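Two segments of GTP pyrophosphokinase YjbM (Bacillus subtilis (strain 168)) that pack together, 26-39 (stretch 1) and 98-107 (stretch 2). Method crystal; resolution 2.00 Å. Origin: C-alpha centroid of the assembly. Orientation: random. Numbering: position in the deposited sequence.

Stretch 1 (26-39) ELKVKLKGIRTLYE
Stretch 2 (98-107) EMLFARKDFT

Stretch 1 is a helix that enters from earlier in the chain. Stretch 2 opens in a second helix that also begins earlier, and from Arg103 it is no longer helical. There phi/psi are -70/141 (Arg103), -104/4 (Lys104), -94/7 (Asp105) and -160/178 (Phe106). The helices lie steeply across each other, with 126° between their N-to-C directions and 12.4 Å between axes at closest approach. Side chains fill that gap. The register runs backward: Leu27 CA lies 9.7 Å from Asp105 CA, Leu31 CA 9.2 Å from Leu100 CA, and Ile34 CA 9.2 Å from Met99 CA.

One face of the first helix supplies the bumps: Leu27, Lys30, Leu31, Ile34 and Tyr38. Ile34 (m, t) points toward stretch 2, and its CG2 meets Met99 CE at 3.8 Å. Met99 (m, t, m) points toward stretch 1 and lays its thioether end against Ile34. Tyr38 (chi1 -91°, chi2 90°) has OH 4.5 Å from Met99 SD. Leu31 and Leu100 (both m, t) leave their backbones sideways, but their tips converge. Leu100 CD2 fits a corner formed by Leu31 CD2, 3.7 Å away, and Phe106 CZ, 4.0 Å away, at about a right angle. Leu27 (m, t) sends CD2 to Phe106 CE2 at 3.8 Å (Phe106 chi1 51°, chi2 71°).

Beside the apolar row, toward its Leu27-Phe106 end, sits a charged cluster. Lys30 (m, t, t, m) extends, then bends, so that NZ donates to Asp105 OD2 at 2.7 Å in a salt bridge. Arg103 (m, t, p) also grips Asp105 (chi1 p): Arg103 NE donates to Asp105 OD1 at 2.9 Å, and Arg103 NH2 to Asp105 OD2 at 2.7 Å. The shared carboxylate offsets two like charges, Lys30 NZ and Arg103 NH2, 4.1 Å apart. Arg103 NH2 also packs 3.7 Å from Lys30 CB. One water donates to Lys30 O at 2.8 Å and accepts a weak bond from Arg103 NH1 at 3.4 Å. The contact buries 395 Å².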

ATOM      1  N   GLU B  26       8.504   8.855  -2.953  1.00 21.91           N
ATOM      2  CA  GLU B  26       8.572   9.863  -1.892  1.00 21.03           C
ATOM      3  C   GLU B  26       7.594  10.996  -2.172  1.00 24.84           C
ATOM      4  O   GLU B  26       6.864  11.420  -1.293  1.00 24.25           O
ATOM      5  CB  GLU B  26       9.998  10.396  -1.740  1.00 22.88           C
ATOM      6  CG  GLU B  26      10.953   9.323  -1.166  1.00 24.72           C
ATOM      7  CD  GLU B  26      12.354   9.825  -0.865  1.00 32.91           C
ATOM      8  OE1 GLU B  26      12.566  11.060  -0.801  1.00 29.20           O
ATOM      9  OE2 GLU B  26      13.251   8.964  -0.687  1.00 26.75           O
ATOM     10  N   LEU B  27       7.569  11.466  -3.411  1.00 22.41           N
ATOM     11  CA  LEU B  27       6.670  12.541  -3.794  1.00 24.26           C
ATOM     12  C   LEU B  27       5.207  12.115  -3.764  1.00 22.69           C
ATOM     13  O   LEU B  27       4.338  12.926  -3.463  1.00 23.48           O
ATOM     14  CB  LEU B  27       7.045  13.072  -5.175  1.00 24.57           C
ATOM     15  CG  LEU B  27       8.252  14.008  -5.158  1.00 26.90           C
ATOM     16  CD1 LEU B  27       8.750  14.230  -6.584  1.00 25.11           C
ATOM     17  CD2 LEU B  27       7.894  15.338  -4.497  1.00 32.38           C
ATOM     18  N   LYS B  28       4.917  10.852  -4.076  1.00 22.94           N
ATOM     19  CA  LYS B  28       3.529  10.383  -3.954  1.00 24.97           C
ATOM     20  C   LYS B  28       3.002  10.510  -2.536  1.00 30.46           C
ATOM     21  O   LYS B  28       1.900  11.015  -2.320  1.00 24.49           O
ATOM     22  CB  LYS B  28       3.395   8.922  -4.412  1.00 22.33           C
ATOM     23  CG  LYS B  28       3.239   8.818  -5.930  1.00 34.23           C
ATOM     24  CD  LYS B  28       3.486   7.406  -6.442  1.00 42.99           C
ATOM     25  CE  LYS B  28       2.515   6.396  -5.890  1.00 50.11           C
ATOM     26  NZ  LYS B  28       2.783   5.082  -6.552  1.00 49.20           N
ATOM     27  N   VAL B  29       3.777  10.047  -1.558  1.00 20.85           N
ATOM     28  CA  VAL B  29       3.303  10.106  -0.185  1.00 14.87           C
ATOM     29  C   VAL B  29       3.176  11.555   0.288  1.00 19.43           C
ATOM     30  O   VAL B  29       2.237  11.915   1.028  1.00 23.24           O
ATOM     31  CB  VAL B  29       4.239   9.318   0.767  1.00 22.19           C
ATOM     32  CG1 VAL B  29       3.832   9.531   2.232  1.00 27.25           C
ATOM     33  CG2 VAL B  29       4.182   7.879   0.413  1.00 39.40           C
ATOM     34  N   LYS B  30       4.132  12.382  -0.129  1.00 23.46           N
ATOM     35  CA  LYS B  30       4.087  13.805   0.207  1.00 23.83           C
ATOM     36  C   LYS B  30       2.822  14.458  -0.344  1.00 24.99           C
ATOM     37  O   LYS B  30       2.066  15.071   0.384  1.00 24.38           O
ATOM     38  CB  LYS B  30       5.330  14.519  -0.330  1.00 20.70           C
ATOM     39  CG  LYS B  30       6.600  14.281   0.546  1.00 27.40           C
ATOM     40  CD  LYS B  30       7.859  14.707  -0.191  1.00 23.85           C
ATOM     41  CE  LYS B  30       9.135  14.553   0.674  1.00 25.83           C
ATOM     42  NZ  LYS B  30       9.149  15.568   1.753  1.00 31.58           N
ATOM     43  N   LEU B  31       2.592  14.311  -1.636  1.00 21.07           N
ATOM     44  CA  LEU B  31       1.461  15.003  -2.270  1.00 23.63           C
ATOM     45  C   LEU B  31       0.095  14.465  -1.817  1.00 31.68           C
ATOM     46  O   LEU B  31      -0.893  15.224  -1.706  1.00 26.21           O
ATOM     47  CB  LEU B  31       1.609  14.912  -3.784  1.00 27.50           C
ATOM     48  CG  LEU B  31       2.863  15.585  -4.338  1.00 34.89           C
ATOM     49  CD1 LEU B  31       2.946  15.366  -5.831  1.00 41.12           C
ATOM     50  CD2 LEU B  31       2.860  17.063  -4.011  1.00 37.34           C
ATOM     51  N   LYS B  32       0.031  13.167  -1.531  1.00 24.82           N
ATOM     52  CA  LYS B  32      -1.197  12.590  -0.986  1.00 29.54           C
ATOM     53  C   LYS B  32      -1.506  13.128   0.398  1.00 32.11           C
ATOM     54  O   LYS B  32      -2.643  13.070   0.845  1.00 33.55           O
ATOM     55  CB  LYS B  32      -1.108  11.054  -0.932  1.00 31.35           C
ATOM     56  CG  LYS B  32      -1.233  10.400  -2.292  1.00 31.41           C
ATOM     57  CD  LYS B  32      -0.926   8.899  -2.263  1.00 32.96           C
ATOM     58  CE  LYS B  32      -1.046   8.321  -3.679  1.00 37.25           C
ATOM     59  NZ  LYS B  32      -0.576   6.915  -3.771  1.00 39.33           N
ATOM     60  N   GLY B  33      -0.498  13.670   1.070  1.00 25.06           N
ATOM     61  CA  GLY B  33      -0.695  14.274   2.379  1.00 29.47           C
ATOM     62  C   GLY B  33      -1.499  15.561   2.335  1.00 33.87           C
ATOM     63  O   GLY B  33      -2.064  15.984   3.338  1.00 32.86           O
ATOM     64  N   ILE B  34      -1.521  16.206   1.176  1.00 31.46           N
ATOM     65  CA  ILE B  34      -2.252  17.457   1.013  1.00 34.87           C
ATOM     66  C   ILE B  34      -3.738  17.213   1.231  1.00 30.40           C
ATOM     67  O   ILE B  34      -4.380  17.914   2.011  1.00 34.93           O
ATOM     68  CB  ILE B  34      -2.009  18.068  -0.382  1.00 35.74           C
ATOM     69  CG1 ILE B  34      -0.561  18.543  -0.504  1.00 31.17           C
ATOM     70  CG2 ILE B  34      -2.981  19.227  -0.647  1.00 33.31           C
ATOM     71  CD1 ILE B  34      -0.161  18.909  -1.905  1.00 29.16           C
ATOM     72  N   ARG B  35      -4.283  16.203   0.555  1.00 33.03           N
ATOM     73  CA  ARG B  35      -5.703  15.876   0.698  1.00 37.60           C
ATOM     74  C   ARG B  35      -6.035  15.491   2.137  1.00 48.60           C
ATOM     75  O   ARG B  35      -7.055  15.917   2.678  1.00 44.16           O
ATOM     76  CB  ARG B  35      -6.111  14.741  -0.257  1.00 41.32           C
ATOM     77  CG  ARG B  35      -7.573  14.328  -0.140  1.00 43.21           C
ATOM     78  CD  ARG B  35      -7.932  13.290  -1.180  1.00 49.23           C
ATOM     79  NE  ARG B  35      -9.306  12.821  -1.033  1.00 54.07           N
ATOM     80  CZ  ARG B  35     -10.370  13.451  -1.521  1.00 53.92           C
ATOM     81  NH1 ARG B  35     -10.229  14.590  -2.183  1.00 47.93           N
ATOM     82  NH2 ARG B  35     -11.581  12.942  -1.344  1.00 59.25           N
ATOM     83  N   THR B  36      -5.175  14.682   2.755  1.00 47.56           N
ATOM     84  CA  THR B  36      -5.393  14.285   4.148  1.00 51.19           C
ATOM     85  C   THR B  36      -5.519  15.485   5.088  1.00 45.47           C
ATOM     86  O   THR B  36      -6.450  15.551   5.891  1.00 54.16           O
ATOM     87  CB  THR B  36      -4.259  13.380   4.660  1.00 52.74           C
ATOM     88  OG1 THR B  36      -4.215  12.183   3.875  1.00 55.29           O
ATOM     89  CG2 THR B  36      -4.495  13.020   6.122  1.00 53.00           C
ATOM     90  N   LEU B  37      -4.586  16.430   4.973  1.00 48.27           N
ATOM     91  CA  LEU B  37      -4.610  17.669   5.758  1.00 55.24           C
ATOM     92  C   LEU B  37      -5.935  18.441   5.669  1.00 61.35           C
ATOM     93  O   LEU B  37      -6.258  19.217   6.567  1.00 57.03           O
ATOM     94  CB  LEU B  37      -3.458  18.589   5.333  1.00 57.92           C
ATOM     95  CG  LEU B  37      -2.093  18.514   6.038  1.00 61.62           C
ATOM     96  CD1 LEU B  37      -1.513  17.100   6.102  1.00 65.52           C
ATOM     97  CD2 LEU B  37      -1.095  19.488   5.395  1.00 58.56           C
ATOM     98  N   TYR B  38      -6.684  18.231   4.585  1.00 69.66           N
ATOM     99  CA  TYR B  38      -7.914  18.978   4.294  1.00 70.78           C
ATOM    100  C   TYR B  38      -9.184  18.305   4.833  1.00 87.00           C
ATOM    101  O   TYR B  38     -10.248  18.925   4.881  1.00 83.92           O
ATOM    102  CB  TYR B  38      -8.058  19.197   2.783  1.00 58.14           C
ATOM    103  CG  TYR B  38      -7.432  20.476   2.274  1.00 45.11           C
ATOM    104  CD1 TYR B  38      -6.115  20.511   1.854  1.00 40.20           C
ATOM    105  CD2 TYR B  38      -8.169  21.656   2.213  1.00 46.83           C
ATOM    106  CE1 TYR B  38      -5.539  21.686   1.393  1.00 45.09           C
ATOM    107  CE2 TYR B  38      -7.604  22.831   1.752  1.00 46.55           C
ATOM    108  CZ  TYR B  38      -6.288  22.841   1.346  1.00 46.91           C
ATOM    109  OH  TYR B  38      -5.729  24.010   0.879  1.00 51.66           O
ATOM    110  N   GLU B  39      -9.072  17.041   5.235  1.00103.25           N
ATOM    111  CA  GLU B  39     -10.222  16.274   5.718  1.00100.76           C
ATOM    112  C   GLU B  39     -10.379  16.346   7.233  1.00102.15           C
ATOM    113  O   GLU B  39     -11.475  16.586   7.737  1.00102.04           O
ATOM    114  CB  GLU B  39     -10.094  14.809   5.308  1.00 95.47           C
ATOM    115  CG  GLU B  39     -10.062  14.544   3.817  1.00 96.03           C
ATOM    116  CD  GLU B  39      -9.934  13.063   3.518  1.00 99.46           C
ATOM    117  OE1 GLU B  39     -10.966  12.419   3.230  1.00100.74           O
ATOM    118  OE2 GLU B  39      -8.795  12.547   3.538  1.00100.45           O
ATOM    119  N   GLU B  98       0.209  26.833  -6.528  1.00 27.05           N
ATOM    120  CA  GLU B  98       0.772  27.717  -5.521  1.00 33.03           C
ATOM    121  C   GLU B  98       1.323  26.954  -4.341  1.00 30.28           C
ATOM    122  O   GLU B  98       2.358  27.337  -3.784  1.00 27.81           O
ATOM    123  CB  GLU B  98      -0.273  28.746  -5.090  1.00 39.94           C
ATOM    124  CG  GLU B  98      -0.467  29.770  -6.183  1.00 44.58           C
ATOM    125  CD  GLU B  98      -1.632  30.715  -5.945  1.00 58.08           C
ATOM    126  OE1 GLU B  98      -2.376  30.524  -4.956  1.00 58.68           O
ATOM    127  OE2 GLU B  98      -1.781  31.665  -6.748  1.00 58.04           O
ATOM    128  N   MET B  99       0.656  25.871  -3.951  1.00 28.00           N
ATOM    129  CA  MET B  99       1.217  25.017  -2.922  1.00 27.51           C
ATOM    130  C   MET B  99       2.574  24.468  -3.350  1.00 30.24           C
ATOM    131  O   MET B  99       3.521  24.465  -2.553  1.00 29.97           O
ATOM    132  CB  MET B  99       0.269  23.842  -2.592  1.00 29.20           C
ATOM    133  CG  MET B  99      -0.953  24.283  -1.814  1.00 38.37           C
ATOM    134  SD  MET B  99      -1.998  22.904  -1.310  1.00 41.75           S
ATOM    135  CE  MET B  99      -2.556  22.265  -2.873  1.00 73.77           C
ATOM    136  N   LEU B 100       2.678  24.006  -4.596  1.00 24.27           N
ATOM    137  CA  LEU B 100       3.924  23.375  -5.048  1.00 29.31           C
ATOM    138  C   LEU B 100       5.057  24.401  -5.114  1.00 26.42           C
ATOM    139  O   LEU B 100       6.198  24.104  -4.768  1.00 30.39           O
ATOM    140  CB  LEU B 100       3.745  22.707  -6.415  1.00 25.75           C
ATOM    141  CG  LEU B 100       2.753  21.522  -6.433  1.00 31.88           C
ATOM    142  CD1 LEU B 100       2.625  20.940  -7.813  1.00 31.09           C
ATOM    143  CD2 LEU B 100       3.215  20.438  -5.498  1.00 29.88           C
ATOM    144  N   PHE B 101       4.734  25.609  -5.556  1.00 25.19           N
ATOM    145  CA  PHE B 101       5.742  26.660  -5.642  1.00 27.93           C
ATOM    146  C   PHE B 101       6.293  27.051  -4.265  1.00 31.39           C
ATOM    147  O   PHE B 101       7.439  27.490  -4.152  1.00 31.76           O
ATOM    148  CB  PHE B 101       5.154  27.873  -6.359  1.00 28.63           C
ATOM    149  CG  PHE B 101       5.265  27.791  -7.862  1.00 39.53           C
ATOM    150  CD1 PHE B 101       6.477  28.029  -8.489  1.00 54.97           C
ATOM    151  CD2 PHE B 101       4.174  27.480  -8.640  1.00 50.86           C
ATOM    152  CE1 PHE B 101       6.594  27.957  -9.869  1.00 60.03           C
ATOM    153  CE2 PHE B 101       4.279  27.407 -10.022  1.00 57.57           C
ATOM    154  CZ  PHE B 101       5.491  27.644 -10.635  1.00 61.83           C
ATOM    155  N   ALA B 102       5.495  26.857  -3.220  1.00 29.89           N
ATOM    156  CA  ALA B 102       5.890  27.219  -1.855  1.00 33.19           C
ATOM    157  C   ALA B 102       6.660  26.127  -1.106  1.00 35.98           C
ATOM    158  O   ALA B 102       7.245  26.383  -0.055  1.00 31.08           O
ATOM    159  CB  ALA B 102       4.655  27.604  -1.051  1.00 33.37           C
ATOM    160  N   ARG B 103       6.651  24.902  -1.620  1.00 28.29           N
ATOM    161  CA  ARG B 103       7.308  23.824  -0.896  1.00 33.61           C
ATOM    162  C   ARG B 103       8.827  24.007  -0.913  1.00 31.77           C
ATOM    163  O   ARG B 103       9.413  24.403  -1.921  1.00 32.05           O
ATOM    164  CB  ARG B 103       6.922  22.460  -1.491  1.00 26.89           C
ATOM    165  CG  ARG B 103       5.477  22.036  -1.201  1.00 25.96           C
ATOM    166  CD  ARG B 103       5.216  20.625  -1.739  1.00 33.20           C
ATOM    167  NE  ARG B 103       5.909  19.617  -0.940  1.00 31.12           N
ATOM    168  CZ  ARG B 103       5.332  18.917   0.029  1.00 30.44           C
ATOM    169  NH1 ARG B 103       4.046  19.097   0.301  1.00 29.90           N
ATOM    170  NH2 ARG B 103       6.028  18.007   0.693  1.00 30.44           N
ATOM    171  N   LYS B 104       9.464  23.694   0.207  1.00 27.79           N
ATOM    172  CA  LYS B 104      10.905  23.831   0.300  1.00 31.68           C
ATOM    173  C   LYS B 104      11.632  22.492   0.204  1.00 37.10           C
ATOM    174  O   LYS B 104      12.849  22.459   0.326  1.00 32.70           O
ATOM    175  CB  LYS B 104      11.296  24.536   1.600  1.00 30.84           C
ATOM    176  CG  LYS B 104      10.829  25.989   1.685  1.00 41.23           C
ATOM    177  CD  LYS B 104      11.577  26.711   2.799  1.00 59.39           C
ATOM    178  CE  LYS B 104      11.437  28.217   2.695  1.00 70.46           C
ATOM    179  NZ  LYS B 104      10.023  28.645   2.813  1.00 69.65           N
ATOM    180  N   ASP B 105      10.910  21.396  -0.033  1.00 30.64           N
ATOM    181  CA  ASP B 105      11.582  20.096  -0.134  1.00 27.31           C
ATOM    182  C   ASP B 105      11.923  19.734  -1.580  1.00 33.65           C
ATOM    183  O   ASP B 105      12.396  18.633  -1.862  1.00 33.16           O
ATOM    184  CB  ASP B 105      10.761  18.975   0.529  1.00 32.05           C
ATOM    185  CG  ASP B 105       9.321  18.903   0.048  1.00 32.97           C
ATOM    186  OD1 ASP B 105       8.812  19.864  -0.574  1.00 31.28           O
ATOM    187  OD2 ASP B 105       8.690  17.861   0.324  1.00 31.24           O
ATOM    188  N   PHE B 106      11.700  20.682  -2.486  1.00 28.54           N
ATOM    189  CA  PHE B 106      12.242  20.612  -3.841  1.00 28.49           C
ATOM    190  C   PHE B 106      12.237  22.015  -4.424  1.00 26.50           C
ATOM    191  O   PHE B 106      11.791  22.956  -3.770  1.00 28.31           O
ATOM    192  CB  PHE B 106      11.458  19.621  -4.739  1.00 27.21           C
ATOM    193  CG  PHE B 106       9.961  19.831  -4.753  1.00 25.25           C
ATOM    194  CD1 PHE B 106       9.401  20.934  -5.385  1.00 32.57           C
ATOM    195  CD2 PHE B 106       9.108  18.888  -4.183  1.00 29.47           C
ATOM    196  CE1 PHE B 106       8.026  21.128  -5.420  1.00 32.83           C
ATOM    197  CE2 PHE B 106       7.716  19.077  -4.213  1.00 29.38           C
ATOM    198  CZ  PHE B 106       7.182  20.202  -4.840  1.00 32.97           C
ATOM    199  N   THR B 107      12.744  22.165  -5.643  1.00 26.35           N
ATOM    200  CA  THR B 107      12.674  23.442  -6.329  1.00 27.15           C
ATOM    201  C   THR B 107      12.063  23.273  -7.719  1.00 38.05           C
ATOM    202  O   THR B 107      12.363  22.317  -8.429  1.00 37.61           O
ATOM    203  CB  THR B 107      14.071  24.109  -6.451  1.00 51.99           C
ATOM    204  OG1 THR B 107      14.930  23.299  -7.261  1.00 54.75           O
ATOM    205  CG2 THR B 107      14.702  24.294  -5.074  1.00 40.14           C
TER
HETATM  206  O   HOH W   1       2.004  17.189   2.180  1.00 37.13           O